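G/U mismatch-specific DNA glycosylase (Deinococcus radiodurans, PDB 2C2Q) is a DNA glycosylase of the uracil-DNA glycosylase superfamily, a single-chain alpha/beta protein built round a mostly parallel beta-sheet flanked by helices. Local coordinates at residues 99-104 with 126-131; 25-30 with 182-187; 37-40 with 46-49; 54-59 with 171-176. The protein carries 1 engineered substitution. One frame throughout, in Å; residues are numbered along the deposited sequence.

Interaction 1: residues 99-104 with 126-131; sequences EAWRPD and ASETLG
Glu128 lies across one face of the Trp101 indole, while Pro103 presses against the backbone next to it. The closest approach is that of the methylene CG of Glu128, 3.5 Å from CE3 of Trp101. This carbon makes a CH-pi contact with the six-membered ring, 3.7 Å from its centroid and 18° off the normal. The carboxylate stays over the ring system, its plane only 10° from that of the indole. Its OE2 is 3.9 Å from CE2 of Trp101, so the two flat groups are stacked, with no hydrogen bond between them. A bend at chi2 of Glu128 (-65°) folds the carboxylate over the indole. Pro103 meets the helix through its ring carbons: CB is 3.7 Å from CA of Thr129, and CG is 3.6 Å from the carbonyl O of Glu128. The contact thus sets the first turn of helix 103-113 against the last turn of helix 123-130, two helices of the alpha/beta fold, the second of which lies against strands 117-120 and 153-156, with Ala126 and Thr129 resting on Phe120. Further out, Arg124 forms a salt bridge with OE2 of Glu128, which should steady the carboxylate above the tryptophan and offset its charge. The OG1 of Thr129 is bonded back to Gly125 O, and Thr129 O accepts a hydrogen bond from NH2 of Arg107. At the N-cap position, Arg102 grips Asp104 side-on, NE to OD1 and NH2 to OD2 (2.7 Å for NH2 to OD2), with both carboxylate oxygens using their syn lone pairs.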
# COMPACT_ATOMS: atom_id res chain seq x y z
N GLU A 99 -11.31 -13.45 -9.63
CA GLU A 99 -10.23 -13.17 -10.56
C GLU A 99 -9.63 -11.75 -10.39
O GLU A 99 -8.62 -11.43 -10.98
CB GLU A 99 -10.71 -13.38 -12.01
CG GLU A 99 -11.87 -12.50 -12.41
CD GLU A 99 -13.26 -13.13 -12.16
OE1 GLU A 99 -13.50 -13.96 -11.22
OE2 GLU A 99 -14.15 -12.75 -12.93
N ALA A 100 -10.27 -10.92 -9.56
CA ALA A 100 -9.75 -9.56 -9.33
C ALA A 100 -8.35 -9.54 -8.67
O ALA A 100 -7.56 -8.64 -8.96
CB ALA A 100 -10.73 -8.76 -8.43
N TRP A 101 -8.07 -10.49 -7.80
CA TRP A 101 -6.89 -10.50 -6.95
C TRP A 101 -5.71 -11.05 -7.72
O TRP A 101 -5.74 -12.22 -8.14
CB TRP A 101 -7.12 -11.39 -5.75
CG TRP A 101 -8.34 -11.10 -4.97
CD1 TRP A 101 -9.55 -11.77 -5.02
CD2 TRP A 101 -8.51 -10.04 -4.02
NE1 TRP A 101 -10.45 -11.18 -4.16
CE2 TRP A 101 -9.85 -10.12 -3.52
CE3 TRP A 101 -7.67 -9.02 -3.54
CZ2 TRP A 101 -10.35 -9.25 -2.56
CZ3 TRP A 101 -8.18 -8.14 -2.54
CH2 TRP A 101 -9.51 -8.25 -2.09
N ARG A 102 -4.65 -10.23 -7.87
CA ARG A 102 -3.43 -10.66 -8.60
C ARG A 102 -2.13 -10.46 -7.80
O ARG A 102 -1.28 -9.64 -8.20
CB ARG A 102 -3.35 -10.03 -10.01
CG ARG A 102 -4.57 -10.30 -10.91
CD ARG A 102 -4.71 -11.80 -11.27
NE ARG A 102 -3.43 -12.24 -11.84
CZ ARG A 102 -3.10 -12.07 -13.15
NH1 ARG A 102 -3.96 -11.51 -14.01
NH2 ARG A 102 -1.89 -12.43 -13.57
N PRO A 103 -1.99 -11.16 -6.65
CA PRO A 103 -0.81 -11.06 -5.80
C PRO A 103 0.47 -11.49 -6.58
O PRO A 103 1.58 -11.11 -6.20
CB PRO A 103 -1.10 -12.03 -4.63
CG PRO A 103 -2.17 -12.96 -5.12
CD PRO A 103 -2.95 -12.17 -6.16
N ASP A 104 0.28 -12.25 -7.66
CA ASP A 104 1.33 -12.71 -8.55
C ASP A 104 1.92 -11.53 -9.32
O ASP A 104 3.12 -11.35 -9.29
CB ASP A 104 0.81 -13.81 -9.50
CG ASP A 104 -0.37 -13.37 -10.37
OD1 ASP A 104 -1.37 -12.82 -9.81
OD2 ASP A 104 -0.41 -13.54 -11.62
N ALA A 126 -2.99 -8.20 2.65
CA ALA A 126 -1.85 -9.01 3.10
C ALA A 126 -2.24 -10.51 3.03
O ALA A 126 -1.50 -11.34 2.52
CB ALA A 126 -1.43 -8.62 4.53
N SER A 127 -3.47 -10.81 3.44
CA SER A 127 -3.98 -12.19 3.47
C SER A 127 -4.13 -12.78 2.07
O SER A 127 -3.72 -13.90 1.84
CB SER A 127 -5.30 -12.28 4.29
OG SER A 127 -5.99 -13.50 4.02
N GLU A 128 -4.61 -11.99 1.10
CA GLU A 128 -4.69 -12.44 -0.31
C GLU A 128 -3.29 -12.74 -0.87
O GLU A 128 -3.15 -13.65 -1.68
CB GLU A 128 -5.40 -11.43 -1.20
CG GLU A 128 -6.90 -11.29 -0.94
CD GLU A 128 -7.75 -12.54 -1.26
OE1 GLU A 128 -7.28 -13.41 -2.01
OE2 GLU A 128 -8.92 -12.64 -0.76
N THR A 129 -2.28 -11.99 -0.42
CA THR A 129 -0.89 -12.13 -0.90
C THR A 129 -0.09 -13.21 -0.20
O THR A 129 0.59 -14.01 -0.86
CB THR A 129 -0.17 -10.75 -0.80
OG1 THR A 129 -0.92 -9.80 -1.56
CG2 THR A 129 1.28 -10.78 -1.43
N LEU A 130 -0.18 -13.26 1.13
CA LEU A 130 0.68 -14.10 1.95
C LEU A 130 0.09 -15.49 2.16
O LEU A 130 0.80 -16.40 2.62
CB LEU A 130 1.00 -13.43 3.31
CG LEU A 130 1.71 -12.07 3.28
CD1 LEU A 130 1.76 -11.41 4.67
CD2 LEU A 130 3.12 -12.19 2.69
N GLY A 131 -1.19 -15.66 1.81
CA GLY A 131 -1.90 -16.94 1.95
C GLY A 131 -2.21 -17.33 3.40
O GLY A 131 -2.45 -18.50 3.70

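Interaction 2: residues 25-30 with 182-187; sequences GLTLVL and ELRGAA
Thr27 and Arg184 bring the two backbones nearest each other, their CA atoms 7.5 Å apart, where the chain about to enter strand 28-32 passes a late turn of helix 171-188. That spacing leaves the contact to side chains, and Thr27 is its centre. With chi1 at -55°, its methyl and hydroxyl point to different neighbours on the helix. CG2 goes to Leu183, 4.0 Å from CD1, the two side chains running antiparallel past one another. OG1 accepts a hydrogen bond from NH1 of Arg184 at 3.0 Å, with an N-H...O angle of 148°. The hydroxyl oxygen sits at the edge of the guanidinium, practically in its plane. A bend at chi3 of Arg184 (70°) swings the guanidinium round so that NH1 reaches this oxygen. Nearer the helix, CG of Arg184, placed by chi1, passes 3.5 Å from Thr27 OG1. Leu183 continues onto Ile117 and Arg116, and Thr27 also touches Val180 one helical turn earlier, joining the strand entrance to the body of the helix. An edge N-H of an exposed arginine thus gives the hydroxyl oxygen of the buried threonine a donor; the bond ties this surface side chain to the residue before the strand, while CG2 of Thr27 takes part in apolar packing.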
# COMPACT_ATOMS: atom_id res chain seq x y z
N GLY A 25 14.27 2.06 -6.23
CA GLY A 25 14.83 2.91 -5.15
C GLY A 25 13.85 3.48 -4.12
O GLY A 25 14.19 4.41 -3.37
N LEU A 26 12.60 3.00 -4.10
CA LEU A 26 11.64 3.54 -3.15
C LEU A 26 11.87 2.96 -1.76
O LEU A 26 12.25 1.82 -1.66
CB LEU A 26 10.18 3.24 -3.56
CG LEU A 26 9.68 4.03 -4.81
CD1 LEU A 26 8.37 3.30 -5.23
CD2 LEU A 26 9.41 5.43 -4.53
N THR A 27 11.59 3.79 -0.79
CA THR A 27 11.62 3.34 0.62
C THR A 27 10.41 2.46 0.99
O THR A 27 10.52 1.44 1.73
CB THR A 27 11.76 4.54 1.58
OG1 THR A 27 12.93 5.32 1.22
CG2 THR A 27 12.08 3.99 2.97
N LEU A 28 9.24 2.80 0.48
CA LEU A 28 8.05 2.18 0.98
C LEU A 28 6.99 2.16 -0.14
O LEU A 28 6.69 3.21 -0.70
CB LEU A 28 7.49 3.02 2.14
CG LEU A 28 6.00 2.78 2.59
CD1 LEU A 28 5.84 1.32 3.08
CD2 LEU A 28 5.56 3.79 3.66
N VAL A 29 6.45 0.98 -0.40
CA VAL A 29 5.25 0.92 -1.24
C VAL A 29 4.07 0.44 -0.39
O VAL A 29 4.13 -0.63 0.25
CB VAL A 29 5.49 -0.06 -2.40
CG1 VAL A 29 4.19 -0.38 -3.18
CG2 VAL A 29 6.64 0.44 -3.33
N LEU A 30 2.99 1.20 -0.48
CA LEU A 30 1.74 0.98 0.31
C LEU A 30 0.76 0.30 -0.63
O LEU A 30 0.45 0.83 -1.72
CB LEU A 30 1.18 2.27 0.84
CG LEU A 30 2.08 2.83 1.96
CD1 LEU A 30 2.09 4.38 1.86
CD2 LEU A 30 1.60 2.22 3.36
N GLU A 182 14.01 6.41 9.71
CA GLU A 182 15.25 5.72 10.09
C GLU A 182 16.03 5.23 8.86
O GLU A 182 17.27 5.29 8.81
CB GLU A 182 14.85 4.52 10.93
CG GLU A 182 15.95 3.58 11.35
CD GLU A 182 15.44 2.50 12.31
OE1 GLU A 182 16.00 2.40 13.43
OE2 GLU A 182 14.52 1.74 11.97
N LEU A 183 15.32 4.71 7.87
CA LEU A 183 15.98 4.26 6.64
C LEU A 183 16.52 5.44 5.85
O LEU A 183 17.67 5.40 5.41
CB LEU A 183 15.02 3.43 5.79
CG LEU A 183 14.86 1.99 6.21
CD1 LEU A 183 13.60 1.38 5.54
CD2 LEU A 183 16.13 1.14 5.92
N ARG A 184 15.69 6.45 5.63
CA ARG A 184 16.06 7.61 4.83
C ARG A 184 17.18 8.38 5.55
O ARG A 184 17.98 9.06 4.92
CB ARG A 184 14.83 8.49 4.52
CG ARG A 184 13.79 7.76 3.64
CD ARG A 184 12.60 8.61 3.21
NE ARG A 184 12.94 9.63 2.23
CZ ARG A 184 13.29 9.40 0.95
NH1 ARG A 184 13.38 8.14 0.46
NH2 ARG A 184 13.56 10.44 0.16
N GLY A 185 17.26 8.23 6.87
CA GLY A 185 18.33 8.88 7.63
C GLY A 185 19.64 8.10 7.59
O GLY A 185 20.73 8.70 7.59
N ALA A 186 19.55 6.77 7.62
CA ALA A 186 20.75 5.92 7.44
C ALA A 186 21.28 6.20 6.01
O ALA A 186 22.49 6.37 5.82
CB ALA A 186 20.41 4.45 7.60
N ALA A 187 20.36 6.27 5.03
CA ALA A 187 20.71 6.57 3.64
C ALA A 187 21.64 7.77 3.58
O ALA A 187 22.72 7.70 2.98
CB ALA A 187 19.46 6.83 2.80

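Interaction 3: residues 37-40 with 46-49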
# COMPACT_ATOMS: atom_id res chain seq x y z
N GLY A 37 -14.92 2.52 -5.33
CA GLY A 37 -15.56 3.18 -6.48
C GLY A 37 -15.23 4.62 -6.60
O GLY A 37 -14.96 5.14 -7.68
N ILE A 38 -15.22 5.32 -5.47
CA ILE A 38 -14.87 6.73 -5.53
C ILE A 38 -13.42 6.92 -6.03
O ILE A 38 -13.16 7.80 -6.85
CB ILE A 38 -15.04 7.36 -4.05
CG1 ILE A 38 -16.55 7.45 -3.71
CG2 ILE A 38 -14.35 8.74 -3.94
CD1 ILE A 38 -16.73 7.78 -2.15
N SER A 39 -12.49 6.10 -5.53
CA SER A 39 -11.08 6.17 -5.97
C SER A 39 -10.93 5.89 -7.49
O SER A 39 -10.22 6.61 -8.18
CB SER A 39 -10.23 5.21 -5.15
OG SER A 39 -10.20 5.68 -3.78
N ALA A 40 -11.63 4.88 -7.95
CA ALA A 40 -11.60 4.50 -9.39
C ALA A 40 -12.16 5.65 -10.24
O ALA A 40 -11.59 6.02 -11.25
CB ALA A 40 -12.39 3.27 -9.60
N TYR A 46 -7.31 6.13 -2.26
CA TYR A 46 -7.94 6.45 -0.95
C TYR A 46 -8.66 7.78 -1.04
O TYR A 46 -8.42 8.71 -0.20
CB TYR A 46 -6.84 6.45 0.13
CG TYR A 46 -6.07 5.17 0.16
CD1 TYR A 46 -6.60 3.99 0.76
CD2 TYR A 46 -4.81 5.10 -0.42
CE1 TYR A 46 -5.89 2.80 0.74
CE2 TYR A 46 -4.06 3.91 -0.44
CZ TYR A 46 -4.60 2.74 0.13
OH TYR A 46 -3.93 1.55 0.13
N ALA A 47 -9.52 7.90 -2.07
CA ALA A 47 -10.19 9.14 -2.39
C ALA A 47 -11.51 9.38 -1.62
O ALA A 47 -12.06 10.48 -1.70
CB ALA A 47 -10.42 9.29 -3.94
N ASN A 48 -12.04 8.35 -0.97
CA ASN A 48 -13.23 8.50 -0.12
C ASN A 48 -12.83 9.47 0.97
O ASN A 48 -11.84 9.29 1.67
CB ASN A 48 -13.66 7.17 0.46
CG ASN A 48 -14.85 7.30 1.41
OD1 ASN A 48 -14.96 8.29 2.13
ND2 ASN A 48 -15.72 6.32 1.40
N PRO A 49 -13.56 10.57 1.06
CA PRO A 49 -13.14 11.65 1.94
C PRO A 49 -13.10 11.25 3.42
O PRO A 49 -12.44 11.92 4.19
CB PRO A 49 -14.21 12.73 1.73
CG PRO A 49 -14.88 12.37 0.46
CD PRO A 49 -14.82 10.86 0.33
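The flat amide of Asn48 and the methyl end of Ile38 meet above the amide plane, where CD1 of Ile38 lies 4.0 Å from ND2 of Asn48. The same methyl reaches the rim of the Pro49 ring, 4.4 Å from its CD. The amide oxygen OD1 of Asn48 is engaged by the backbone N of Glu50, which would fix the rotation of the group under the isoleucine. As for the other flat group, Tyr46 sends its CB away from residues 37-40, and its ring stacks on Phe53; its OH is hydrogen-bonded to Thr121 OG1, and an acetate ion, probably from the crystallisation liquor, lies about 3 Å from the side chain. The second branch of Ile38, CG2, leans on the backbone and side chain of Ala47, 3.6 Å from its carbonyl O and 4.0 Å from its CB. In the alpha/beta fold this is the stretch leading from strand 28-32 through helix 37-42 to helix 53-59, and the loop between those helices doubles back along the first. Tyr46 has left-handed backbone angles (phi 42°, psi 52°), consistent with a sharp turn of the chain here. Immediately after it, the N-H of Ala47 donates to Ser39 OG at 2.9 Å in a nearly straight bond of 174°. The buried hydroxyl also lies 3.6 Å from CB of Ala47, so the alanine is held by its amide and packed by its methyl. Ser39 is placed in turn by its own N-H, which is bonded to Ser36 OG, just before the helix.

Interaction 4: residues 54-59 with 171-176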
# COMPACT_ATOMS: atom_id res chain seq x y z
N TRP A 54 -4.74 9.58 3.82
CA TRP A 54 -3.96 10.81 3.54
C TRP A 54 -3.62 11.60 4.83
O TRP A 54 -2.46 11.95 5.05
CB TRP A 54 -4.59 11.68 2.49
CG TRP A 54 -4.64 10.96 1.17
CD1 TRP A 54 -5.75 10.50 0.56
CD2 TRP A 54 -3.51 10.55 0.34
NE1 TRP A 54 -5.42 9.86 -0.63
CE2 TRP A 54 -4.06 9.83 -0.77
CE3 TRP A 54 -2.11 10.68 0.45
CZ2 TRP A 54 -3.26 9.34 -1.82
CZ3 TRP A 54 -1.30 10.16 -0.59
CH2 TRP A 54 -1.89 9.49 -1.70
N ARG A 55 -4.62 11.69 5.70
CA ARG A 55 -4.41 12.28 7.08
C ARG A 55 -3.32 11.49 7.81
O ARG A 55 -2.41 12.08 8.41
CB ARG A 55 -5.71 12.16 7.85
CG ARG A 55 -5.75 12.68 9.30
CD ARG A 55 -7.24 12.61 9.80
NE ARG A 55 -8.12 12.46 8.61
CZ ARG A 55 -9.25 11.75 8.55
NH1 ARG A 55 -9.73 11.14 9.64
NH2 ARG A 55 -9.92 11.67 7.40
N THR A 56 -3.43 10.15 7.80
CA THR A 56 -2.51 9.31 8.52
C THR A 56 -1.08 9.46 8.03
O THR A 56 -0.16 9.65 8.81
CB THR A 56 -2.99 7.81 8.54
OG1 THR A 56 -4.31 7.74 9.14
CG2 THR A 56 -2.05 6.90 9.33
N LEU A 57 -0.86 9.44 6.71
CA LEU A 57 0.51 9.69 6.25
C LEU A 57 1.10 11.01 6.79
O LEU A 57 2.29 11.03 7.08
CB LEU A 57 0.57 9.75 4.71
CG LEU A 57 0.21 8.50 3.89
CD1 LEU A 57 0.72 8.58 2.47
CD2 LEU A 57 0.36 7.14 4.43
N HIS A 58 0.30 12.07 6.81
CA HIS A 58 0.71 13.39 7.35
C HIS A 58 0.99 13.26 8.86
O HIS A 58 2.06 13.68 9.35
CB HIS A 58 -0.35 14.42 7.12
CG HIS A 58 0.04 15.80 7.56
ND1 HIS A 58 -0.88 16.76 7.90
CD2 HIS A 58 1.26 16.37 7.67
CE1 HIS A 58 -0.24 17.87 8.22
NE2 HIS A 58 1.06 17.66 8.09
N ALA A 59 0.04 12.64 9.57
CA ALA A 59 0.08 12.50 11.05
C ALA A 59 1.38 11.85 11.49
O ALA A 59 1.97 12.29 12.51
CB ALA A 59 -1.09 11.64 11.57
N GLU A 171 -0.61 3.06 16.14
CA GLU A 171 0.72 2.55 16.47
C GLU A 171 1.47 1.96 15.25
O GLU A 171 2.63 2.34 15.05
CB GLU A 171 0.70 1.50 17.59
CG GLU A 171 2.10 1.23 18.15
CD GLU A 171 2.06 0.30 19.36
OE1 GLU A 171 1.01 -0.40 19.55
OE2 GLU A 171 3.08 0.24 20.09
N PRO A 172 0.85 1.03 14.49
CA PRO A 172 1.57 0.39 13.37
C PRO A 172 2.01 1.39 12.28
O PRO A 172 3.16 1.25 11.76
CB PRO A 172 0.56 -0.65 12.85
CG PRO A 172 -0.34 -0.91 14.09
CD PRO A 172 -0.51 0.43 14.64
N TRP A 173 1.17 2.38 12.01
CA TRP A 173 1.42 3.45 11.04
C TRP A 173 2.55 4.41 11.55
O TRP A 173 3.36 4.92 10.80
CB TRP A 173 0.14 4.28 10.78
CG TRP A 173 -0.89 3.55 10.01
CD1 TRP A 173 -1.88 2.72 10.50
CD2 TRP A 173 -1.05 3.56 8.58
NE1 TRP A 173 -2.63 2.20 9.45
CE2 TRP A 173 -2.17 2.73 8.27
CE3 TRP A 173 -0.37 4.23 7.53
CZ2 TRP A 173 -2.60 2.48 6.94
CZ3 TRP A 173 -0.82 3.99 6.18
CH2 TRP A 173 -1.92 3.14 5.92
N GLN A 174 2.53 4.74 12.85
CA GLN A 174 3.57 5.59 13.35
C GLN A 174 4.92 4.85 13.37
O GLN A 174 5.96 5.47 13.08
CB GLN A 174 3.24 6.05 14.77
CG GLN A 174 4.27 6.99 15.30
CD GLN A 174 4.28 8.32 14.62
OE1 GLN A 174 3.27 9.03 14.55
NE2 GLN A 174 5.46 8.70 14.13
N ALA A 175 4.90 3.56 13.71
CA ALA A 175 6.13 2.74 13.72
C ALA A 175 6.72 2.66 12.30
O ALA A 175 7.95 2.59 12.09
CB ALA A 175 5.83 1.35 14.24
N LEU A 176 5.81 2.60 11.34
CA LEU A 176 6.22 2.56 9.95
C LEU A 176 6.85 3.87 9.58
O LEU A 176 7.96 3.88 8.96
CB LEU A 176 5.00 2.24 9.04
CG LEU A 176 5.37 2.17 7.56
CD1 LEU A 176 6.43 1.15 7.25
CD2 LEU A 176 4.08 1.91 6.76
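The side chain of Thr56 runs roughly perpendicular to that of Trp173, and the threonine methyl carries the contact. CG2 of Thr56 lies 3.6 Å from CD2 of Trp173 and equally close to its CG and CE3, approaching the indole obliquely near the fusion of its two rings. Because CG2 stands anti to the backbone N (chi1 -59° for OG1), it projects at the tryptophan while OG1 turns back to Lys52 O within its own helix. Leu57 comes in from the same side, farther along the six-membered ring, its CD2 3.8 Å from CZ3 of Trp173. The tryptophan is set in place by its NE1, bonded to Pro158 O, and by Phe168, whose ring meets it at about 40°. Toward the surface Gln174 only skirts the other helix, its OE1 4.1 Å from Ala59 O, while its NE2 is bonded to Asp178. The two helical segments have axes 9.8 Å apart, inclined at 52°; the indole of Trp173 spans the gap to the Thr56 and Leu57 side chains, with no hydrogen bond across. Beneath them Leu30 of strand 28-32 touches both Leu57 and Trp173: two helices side by side on one face of a central sheet, as in the alpha/beta fold of this superfamily.

How the interactions relate
Interactions 2 and 4 share helix 171-188 and meet over the leucines of strand 28-32, where Leu28 touches Leu176. Interaction 4 is the buried, apolar one of the pair; interaction 2, nearer the helix end, adds an arginine-threonine bond at the surface. Interaction 3 is a surface contact that combines one backbone-to-side-chain hydrogen bond with isoleucine packing, and it touches interaction 4 where Tyr46 O approaches Trp54 NE1. Interaction 1 stands apart, across the chain's centre from interactions 2 and 4 and about 24 Å from each between centres. Partly buried, it joins two other helices by stacking and proline packing, its stacked carboxylate balanced by an arginine from outside the two segments.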